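Local coordinates for D-ribitol-5-phosphate phosphatase (Bacteroides thetaiotaomicron, PDB 4JB3), which removes the phosphate from D-ribitol 5-phosphate and D-ribitol 1-phosphate, and also from 5-amino-6-(5-phospho-D-ribitylamino)uracil, and so could take part in riboflavin biosynthesis, at residues G66-E70 / F81-L85; V126-T132 / C156-S162; K169-F175 / S197-G202. All blocks are in the same frame, centred on the assembly; numbering follows the deposited sequence.

Contact 1: residues G66-E70 / F81-L85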
# COMPACT_ATOMS: atom_id res chain seq x y z
N GLY A 66 0.80 1.58 18.43
CA GLY A 66 -0.38 1.71 19.27
C GLY A 66 -1.63 1.12 18.64
O GLY A 66 -1.55 0.09 17.95
N ILE A 67 -2.77 1.77 18.83
CA ILE A 67 -4.02 1.25 18.29
C ILE A 67 -4.05 1.31 16.76
O ILE A 67 -4.79 0.56 16.12
CB ILE A 67 -5.27 1.95 18.88
CG1 ILE A 67 -5.25 3.45 18.56
CG2 ILE A 67 -5.38 1.69 20.36
CD1 ILE A 67 -6.57 4.14 18.88
N PHE A 68 -3.25 2.19 16.18
CA PHE A 68 -3.13 2.27 14.73
C PHE A 68 -2.47 1.01 14.18
O PHE A 68 -2.94 0.45 13.19
CB PHE A 68 -2.38 3.54 14.32
CG PHE A 68 -3.15 4.80 14.59
CD1 PHE A 68 -3.15 5.37 15.87
CD2 PHE A 68 -3.87 5.42 13.58
CE1 PHE A 68 -3.88 6.53 16.12
CE2 PHE A 68 -4.60 6.58 13.83
CZ PHE A 68 -4.60 7.13 15.10
N GLN A 69 -1.41 0.55 14.84
CA GLN A 69 -0.80 -0.74 14.50
C GLN A 69 -1.77 -1.89 14.71
O GLN A 69 -1.88 -2.78 13.87
CB GLN A 69 0.46 -0.98 15.33
CG GLN A 69 1.01 -2.40 15.22
CD GLN A 69 2.38 -2.54 15.84
OE1 GLN A 69 2.77 -1.73 16.67
NE2 GLN A 69 3.12 -3.56 15.42
N GLU A 70 -2.46 -1.87 15.85
CA GLU A 70 -3.41 -2.94 16.15
C GLU A 70 -4.47 -3.06 15.06
O GLU A 70 -4.84 -4.17 14.66
CB GLU A 70 -4.03 -2.77 17.54
CG GLU A 70 -3.07 -3.10 18.67
CD GLU A 70 -3.58 -2.67 20.02
OE1 GLU A 70 -4.72 -2.18 20.10
OE2 GLU A 70 -2.83 -2.82 21.02
N PHE A 81 -11.35 -0.07 16.82
CA PHE A 81 -10.44 1.05 16.63
C PHE A 81 -11.19 2.38 16.75
O PHE A 81 -10.73 3.31 17.41
CB PHE A 81 -9.75 0.95 15.27
CG PHE A 81 -8.97 2.18 14.90
CD1 PHE A 81 -7.65 2.33 15.31
CD2 PHE A 81 -9.56 3.18 14.15
CE1 PHE A 81 -6.94 3.48 14.98
CE2 PHE A 81 -8.85 4.32 13.81
CZ PHE A 81 -7.54 4.48 14.23
N ARG A 82 -12.35 2.46 16.10
CA ARG A 82 -13.20 3.64 16.17
C ARG A 82 -13.51 4.01 17.62
O ARG A 82 -13.41 5.17 18.02
CB ARG A 82 -14.51 3.38 15.42
CG ARG A 82 -15.49 4.54 15.47
CD ARG A 82 -16.90 4.03 15.24
NE ARG A 82 -17.30 3.04 16.22
CZ ARG A 82 -17.73 3.33 17.45
NH1 ARG A 82 -17.81 4.59 17.85
NH2 ARG A 82 -18.06 2.36 18.29
N LYS A 83 -13.89 3.00 18.40
CA LYS A 83 -14.19 3.20 19.81
C LYS A 83 -12.96 3.72 20.57
O LYS A 83 -13.04 4.70 21.31
CB LYS A 83 -14.70 1.88 20.41
CG LYS A 83 -15.33 2.00 21.78
CD LYS A 83 -14.31 1.88 22.89
CE LYS A 83 -14.99 1.97 24.24
NZ LYS A 83 -14.02 2.18 25.34
N GLN A 84 -11.83 3.05 20.42
CA GLN A 84 -10.64 3.45 21.17
C GLN A 84 -10.06 4.79 20.72
O GLN A 84 -9.56 5.55 21.55
CB GLN A 84 -9.59 2.33 21.18
CG GLN A 84 -10.07 1.11 21.96
CD GLN A 84 -9.03 0.02 22.11
OE1 GLN A 84 -7.83 0.30 22.19
NE2 GLN A 84 -9.48 -1.23 22.15
N LEU A 85 -10.14 5.09 19.42
CA LEU A 85 -9.75 6.40 18.92
C LEU A 85 -10.65 7.48 19.52
O LEU A 85 -10.18 8.52 19.97
CB LEU A 85 -9.80 6.44 17.40
CG LEU A 85 -9.46 7.78 16.74
CD1 LEU A 85 -8.03 8.16 17.04
CD2 LEU A 85 -9.69 7.68 15.23
O HOH W 1 -6.03 -1.63 22.41
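Phe68 and Phe81 form the tight side of this contact, an edge-to-face (T-shaped) pair between two antiparallel helix segments, probably part of the helical cap that follows the first strand of the HAD core. The ring centroids are 5.1 Å apart and the planes stand at 78°. Phe81 presents its rim: CE1 lies over the centre of the Phe68 face and CZ comes within 3.6 Å of Phe68 CE2. With CG trans to its backbone N (chi1 170°), Phe81 is carried across the gap between the axes, 10.3 Å apart, and its CD1 lies 3.5 Å from Ile67 O. Ile67 crosses Phe81 at about a right angle and extends CD1 to 3.7 Å from Leu85 N, while Leu85 CD1 touches Phe68 CZ. Phe47 of helix 40-50 adds a second edge-to-face partner to Phe68, and Trp102 of helix 95-103 meets Phe81.

The other side is looser and wetter. Gln84 rests OE1 against Ile67 CG2, and a water donates to both Glu70 OE1 (2.7 Å) and Gln84 OE1 (2.6 Å), bridging two acceptors. No direct hydrogen bond crosses between the segments; apolar and aromatic packing joins the helices, with one water linking their polar margin.

Contact 2: residues V126-T132 / C156-S162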
# COMPACT_ATOMS: atom_id res chain seq x y z
N VAL A 126 1.16 -9.98 -10.82
CA VAL A 126 1.23 -8.76 -10.04
C VAL A 126 0.50 -8.97 -8.73
O VAL A 126 -0.64 -9.45 -8.71
CB VAL A 126 0.61 -7.58 -10.81
CG1 VAL A 126 0.58 -6.32 -9.95
CG2 VAL A 126 1.38 -7.34 -12.11
N TYR A 127 1.15 -8.62 -7.63
CA TYR A 127 0.56 -8.75 -6.31
C TYR A 127 0.68 -7.47 -5.52
O TYR A 127 1.57 -6.66 -5.77
CB TYR A 127 1.24 -9.87 -5.52
CG TYR A 127 1.23 -11.19 -6.23
CD1 TYR A 127 0.10 -11.99 -6.21
CD2 TYR A 127 2.34 -11.64 -6.93
CE1 TYR A 127 0.08 -13.19 -6.87
CE2 TYR A 127 2.34 -12.85 -7.59
CZ TYR A 127 1.20 -13.62 -7.55
OH TYR A 127 1.17 -14.84 -8.20
N LEU A 128 -0.21 -7.29 -4.56
CA LEU A 128 -0.09 -6.20 -3.61
C LEU A 128 0.33 -6.77 -2.28
O LEU A 128 -0.16 -7.82 -1.86
CB LEU A 128 -1.41 -5.46 -3.45
CG LEU A 128 -1.38 -4.13 -2.69
CD1 LEU A 128 -1.12 -2.98 -3.67
CD2 LEU A 128 -2.67 -3.89 -1.91
N LEU A 129 1.25 -6.09 -1.59
CA LEU A 129 1.59 -6.46 -0.22
C LEU A 129 1.67 -5.17 0.55
O LEU A 129 2.57 -4.35 0.32
CB LEU A 129 2.92 -7.22 -0.17
CG LEU A 129 3.47 -7.59 1.21
CD1 LEU A 129 2.57 -8.60 1.91
CD2 LEU A 129 4.90 -8.14 1.11
N SER A 130 0.72 -4.94 1.45
CA SER A 130 0.60 -3.62 2.04
C SER A 130 0.11 -3.60 3.47
O SER A 130 -0.75 -4.40 3.88
CB SER A 130 -0.33 -2.75 1.19
OG SER A 130 -0.23 -1.38 1.58
N ASN A 131 0.67 -2.66 4.23
CA ASN A 131 0.10 -2.28 5.51
C ASN A 131 -1.11 -1.40 5.27
O ASN A 131 -1.00 -0.29 4.72
CB ASN A 131 1.11 -1.49 6.33
CG ASN A 131 2.26 -2.33 6.80
OD1 ASN A 131 2.25 -3.55 6.67
ND2 ASN A 131 3.27 -1.67 7.36
N THR A 132 -2.26 -1.89 5.68
CA THR A 132 -3.48 -1.16 5.44
C THR A 132 -4.55 -1.59 6.42
O THR A 132 -4.27 -2.29 7.39
CB THR A 132 -3.91 -1.26 3.94
OG1 THR A 132 -4.93 -0.30 3.65
CG2 THR A 132 -4.39 -2.67 3.60
N CYS A 156 -4.38 -6.34 -9.75
CA CYS A 156 -3.52 -7.38 -9.17
C CYS A 156 -4.12 -8.77 -9.30
O CYS A 156 -5.34 -8.93 -9.45
CB CYS A 156 -3.26 -7.11 -7.69
SG CYS A 156 -2.68 -5.46 -7.27
N ASP A 157 -3.27 -9.79 -9.22
CA ASP A 157 -3.75 -11.15 -9.14
C ASP A 157 -4.28 -11.47 -7.75
O ASP A 157 -5.29 -12.18 -7.62
CB ASP A 157 -2.64 -12.12 -9.54
CG ASP A 157 -2.28 -12.01 -11.01
OD1 ASP A 157 -3.12 -12.39 -11.85
OD2 ASP A 157 -1.18 -11.52 -11.33
N LYS A 158 -3.62 -10.94 -6.73
CA LYS A 158 -4.07 -11.11 -5.35
C LYS A 158 -3.55 -9.98 -4.46
O LYS A 158 -2.45 -9.46 -4.69
CB LYS A 158 -3.61 -12.46 -4.78
CG LYS A 158 -4.12 -12.74 -3.37
CD LYS A 158 -4.06 -14.22 -3.03
CE LYS A 158 -4.57 -14.48 -1.61
NZ LYS A 158 -4.68 -15.96 -1.34
N LEU A 159 -4.36 -9.60 -3.47
CA LEU A 159 -3.99 -8.61 -2.46
C LEU A 159 -3.59 -9.30 -1.16
O LEU A 159 -4.35 -10.11 -0.62
CB LEU A 159 -5.19 -7.71 -2.15
CG LEU A 159 -5.81 -6.91 -3.30
CD1 LEU A 159 -7.02 -6.14 -2.81
CD2 LEU A 159 -4.80 -5.94 -3.79
N TYR A 160 -2.42 -8.96 -0.65
CA TYR A 160 -1.99 -9.42 0.67
C TYR A 160 -2.01 -8.22 1.60
O TYR A 160 -1.17 -7.32 1.52
CB TYR A 160 -0.60 -10.07 0.61
CG TYR A 160 -0.58 -11.32 -0.24
CD1 TYR A 160 -0.90 -12.55 0.31
CD2 TYR A 160 -0.29 -11.27 -1.61
CE1 TYR A 160 -0.90 -13.70 -0.46
CE2 TYR A 160 -0.30 -12.42 -2.38
CZ TYR A 160 -0.60 -13.63 -1.81
OH TYR A 160 -0.60 -14.77 -2.58
N LEU A 161 -2.98 -8.23 2.51
CA LEU A 161 -3.31 -7.07 3.34
C LEU A 161 -2.94 -7.36 4.78
O LEU A 161 -3.38 -8.37 5.35
CB LEU A 161 -4.81 -6.78 3.24
CG LEU A 161 -5.35 -6.63 1.81
CD1 LEU A 161 -6.86 -6.39 1.82
CD2 LEU A 161 -4.63 -5.48 1.11
N SER A 162 -2.16 -6.47 5.38
CA SER A 162 -1.67 -6.68 6.75
C SER A 162 -2.77 -7.06 7.75
O SER A 162 -2.59 -7.96 8.56
CB SER A 162 -0.95 -5.42 7.24
OG SER A 162 -1.84 -4.32 7.26
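The ring of Tyr160 carries the aliphatic part of Lys158 on one face, CG lying 3.9 Å above the plane toward the rim, while Tyr127 CD1 and Leu128 O sit at its edge, in plane. Tyr127 lies beside Tyr160 and points the same way, its CD1 3.9 Å from Tyr160 CE2; Lys158 O approaches the Tyr127 ring near its plane. Both rings have CG trans to the carbonyl carbon (chi1 -56° and -64°), which turns them together along one sheet face.

On the other face, Leu128 CB is pressed to 3.4 Å from Leu159 CD2, tighter than usual, and Leu161 CD2 bridges Leu128 CD2 and Thr132 CG2. The parallel ladder runs Leu128 N to Lys158 O, Tyr160 N to Leu128 O, Ser130 N to Tyr160 O (3.0 Å) and Ser162 N to Ser130 O. Asp157 grips Val126 twice, N to O and OD2 from N (2.8 Å); Ser162 OG accepts from Thr132 N at 2.9 Å and also bonds Glu72 O.

Strands 125-130 and 158-161 form a beta-alpha-beta unit with helix 134-140 in the Rossmann-like HAD sheet. Ser130 OG bonds Asp30, the probable nucleophile, and Tyr160 OH bonds Asp181. Strand 26-29 adjoins strand 125-130 on its other side, helix 172-182 covers the tyrosine face, helix 31-35 packs on Leu128, and helix 134-140 on Leu161 and Thr132.

Contact 3: residues K169-F175 / S197-G202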
# COMPACT_ATOMS: atom_id res chain seq x y z
N LYS A 169 4.35 -5.10 7.73
CA LYS A 169 5.72 -4.88 7.27
C LYS A 169 6.34 -3.88 8.23
O LYS A 169 5.67 -2.93 8.64
CB LYS A 169 5.72 -4.30 5.85
CG LYS A 169 5.10 -5.22 4.79
CD LYS A 169 5.25 -4.60 3.40
CE LYS A 169 4.34 -3.42 3.28
NZ LYS A 169 4.44 -2.76 1.97
N PRO A 170 7.63 -4.05 8.58
CA PRO A 170 8.59 -4.96 7.96
C PRO A 170 8.72 -6.33 8.64
O PRO A 170 9.77 -6.95 8.51
CB PRO A 170 9.91 -4.19 8.09
CG PRO A 170 9.76 -3.52 9.44
CD PRO A 170 8.29 -3.15 9.54
N ALA A 171 7.68 -6.79 9.32
CA ALA A 171 7.74 -8.13 9.93
C ALA A 171 7.99 -9.18 8.85
O ALA A 171 7.26 -9.21 7.85
CB ALA A 171 6.46 -8.43 10.67
N PRO A 172 9.00 -10.04 9.05
CA PRO A 172 9.29 -11.06 8.04
C PRO A 172 8.08 -11.97 7.82
O PRO A 172 7.93 -12.50 6.72
CB PRO A 172 10.44 -11.86 8.67
CG PRO A 172 11.08 -10.92 9.63
CD PRO A 172 9.97 -10.06 10.16
N GLU A 173 7.24 -12.12 8.83
CA GLU A 173 6.11 -13.05 8.76
C GLU A 173 5.12 -12.72 7.63
O GLU A 173 4.54 -13.62 7.04
CB GLU A 173 5.37 -13.09 10.10
CG GLU A 173 6.18 -13.71 11.25
CD GLU A 173 6.88 -12.67 12.10
OE1 GLU A 173 7.31 -11.63 11.56
OE2 GLU A 173 7.01 -12.90 13.33
N ILE A 174 4.92 -11.43 7.34
CA ILE A 174 3.95 -11.08 6.30
C ILE A 174 4.52 -11.44 4.92
O ILE A 174 3.79 -11.93 4.05
CB ILE A 174 3.47 -9.61 6.40
CG1 ILE A 174 2.20 -9.40 5.57
CG2 ILE A 174 4.57 -8.62 6.00
CD1 ILE A 174 1.70 -7.97 5.59
N PHE A 175 5.82 -11.25 4.75
CA PHE A 175 6.49 -11.64 3.51
C PHE A 175 6.45 -13.16 3.35
O PHE A 175 6.21 -13.68 2.26
CB PHE A 175 7.94 -11.19 3.53
CG PHE A 175 8.13 -9.71 3.38
CD1 PHE A 175 8.10 -8.87 4.48
CD2 PHE A 175 8.36 -9.16 2.12
CE1 PHE A 175 8.28 -7.50 4.33
CE2 PHE A 175 8.55 -7.81 1.97
CZ PHE A 175 8.51 -6.97 3.07
N SER A 197 12.89 0.23 5.53
CA SER A 197 12.91 -0.97 6.36
C SER A 197 12.28 -2.14 5.61
O SER A 197 12.76 -3.27 5.69
CB SER A 197 12.20 -0.74 7.69
OG SER A 197 12.90 0.20 8.48
N ASN A 198 11.21 -1.87 4.86
CA ASN A 198 10.55 -2.92 4.10
C ASN A 198 11.45 -3.44 3.00
O ASN A 198 11.52 -4.65 2.75
CB ASN A 198 9.25 -2.38 3.48
CG ASN A 198 8.21 -2.02 4.51
OD1 ASN A 198 8.32 -2.39 5.68
ND2 ASN A 198 7.18 -1.29 4.08
N ILE A 199 12.13 -2.52 2.31
CA ILE A 199 13.08 -2.89 1.26
C ILE A 199 14.19 -3.78 1.81
O ILE A 199 14.57 -4.79 1.20
CB ILE A 199 13.65 -1.63 0.58
CG1 ILE A 199 12.57 -0.95 -0.26
CG2 ILE A 199 14.87 -1.97 -0.27
CD1 ILE A 199 12.22 -1.68 -1.57
N HIS A 200 14.71 -3.44 2.99
CA HIS A 200 15.81 -4.21 3.55
C HIS A 200 15.42 -5.65 3.88
O HIS A 200 16.18 -6.57 3.59
CB HIS A 200 16.42 -3.50 4.75
CG HIS A 200 17.03 -2.18 4.40
ND1 HIS A 200 17.86 -2.01 3.32
CD2 HIS A 200 16.94 -0.97 5.00
CE1 HIS A 200 18.25 -0.75 3.26
NE2 HIS A 200 17.71 -0.10 4.27
N ILE A 201 14.23 -5.85 4.46
CA ILE A 201 13.80 -7.22 4.73
C ILE A 201 13.49 -7.95 3.42
O ILE A 201 13.82 -9.13 3.27
CB ILE A 201 12.63 -7.27 5.73
CG1 ILE A 201 12.25 -8.73 6.00
CG2 ILE A 201 11.44 -6.52 5.23
CD1 ILE A 201 13.28 -9.47 6.81
N GLY A 202 12.90 -7.25 2.45
CA GLY A 202 12.68 -7.86 1.14
C GLY A 202 13.97 -8.36 0.52
O GLY A 202 14.03 -9.50 0.03
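Lys169 belongs to the active site of the HAD fold, and its contact with Asn198 joins the segment leading into helix 172-182 to helix 196-204. Its position is consistent with the motif III lysine of HAD phosphatases. Here its NZ forms salt bridges with Asp30, the probable nucleophile, and Asp193, and donates to Leu129 O. Asn198 ND2 also bonds Asp193, so one carboxylate ties together the amine and the amide.

The two side chains cross at about a right angle. Asn198 OD1 lies 3.2 Å from Lys169 CB, and ND2 is 3.6 Å from CE, so the amide flanks the aliphatic chain, which bends at chi3 (-71°). The peptide bond before Pro170 is cis. The proline ring lies across the same amide, with CB 3.4 Å from Asn198 OD1, while CG touches Ser197 CB; Pro170 N has no hydrogen to offer the amide oxygen.

Farther along, Ile201 fills the gap between the segments with two branches. CG1 is trans to the backbone N (chi1 -179°) and takes CD1 to 3.9 Å from Pro172 CG. Its CG2 instead presses to 3.4 Å from Phe175 CE1 and reaches Pro170 CB at 4.0 Å. At Gly202 the helix backbone comes close to the ring, with CA 4.2 Å from Phe175 CE2. No hydrogen bond passes between the segments themselves.

Phe175 also meets Phe191 of strand 189-192 edge-to-face and touches Leu129 of strand 125-130. Helices 172-182 and 196-204 are thus brought together beside the parallel sheet, with Ile174 facing strand 125-130 and helix 162-165.

The three contacts follow one another along the chain, each closing before the next opens, and all belong to the HAD-like hydrolase fold. Contact 1 stands apart: it pairs helices 66-72 and 78-89, its centre lies about 22 Å from those of contacts 2 and 3, and its nearest atoms remain about 7 Å from either. Contacts 2 and 3, with centres about 13 Å apart, touch directly, and Asn131 OD1 meets Lys169 N at 2.8 Å in a probable hydrogen bond. The C-terminal end of strand 125-130 and the segment before helix 172-182 thus meet at the sodium site, away from the helical pair of contact 1.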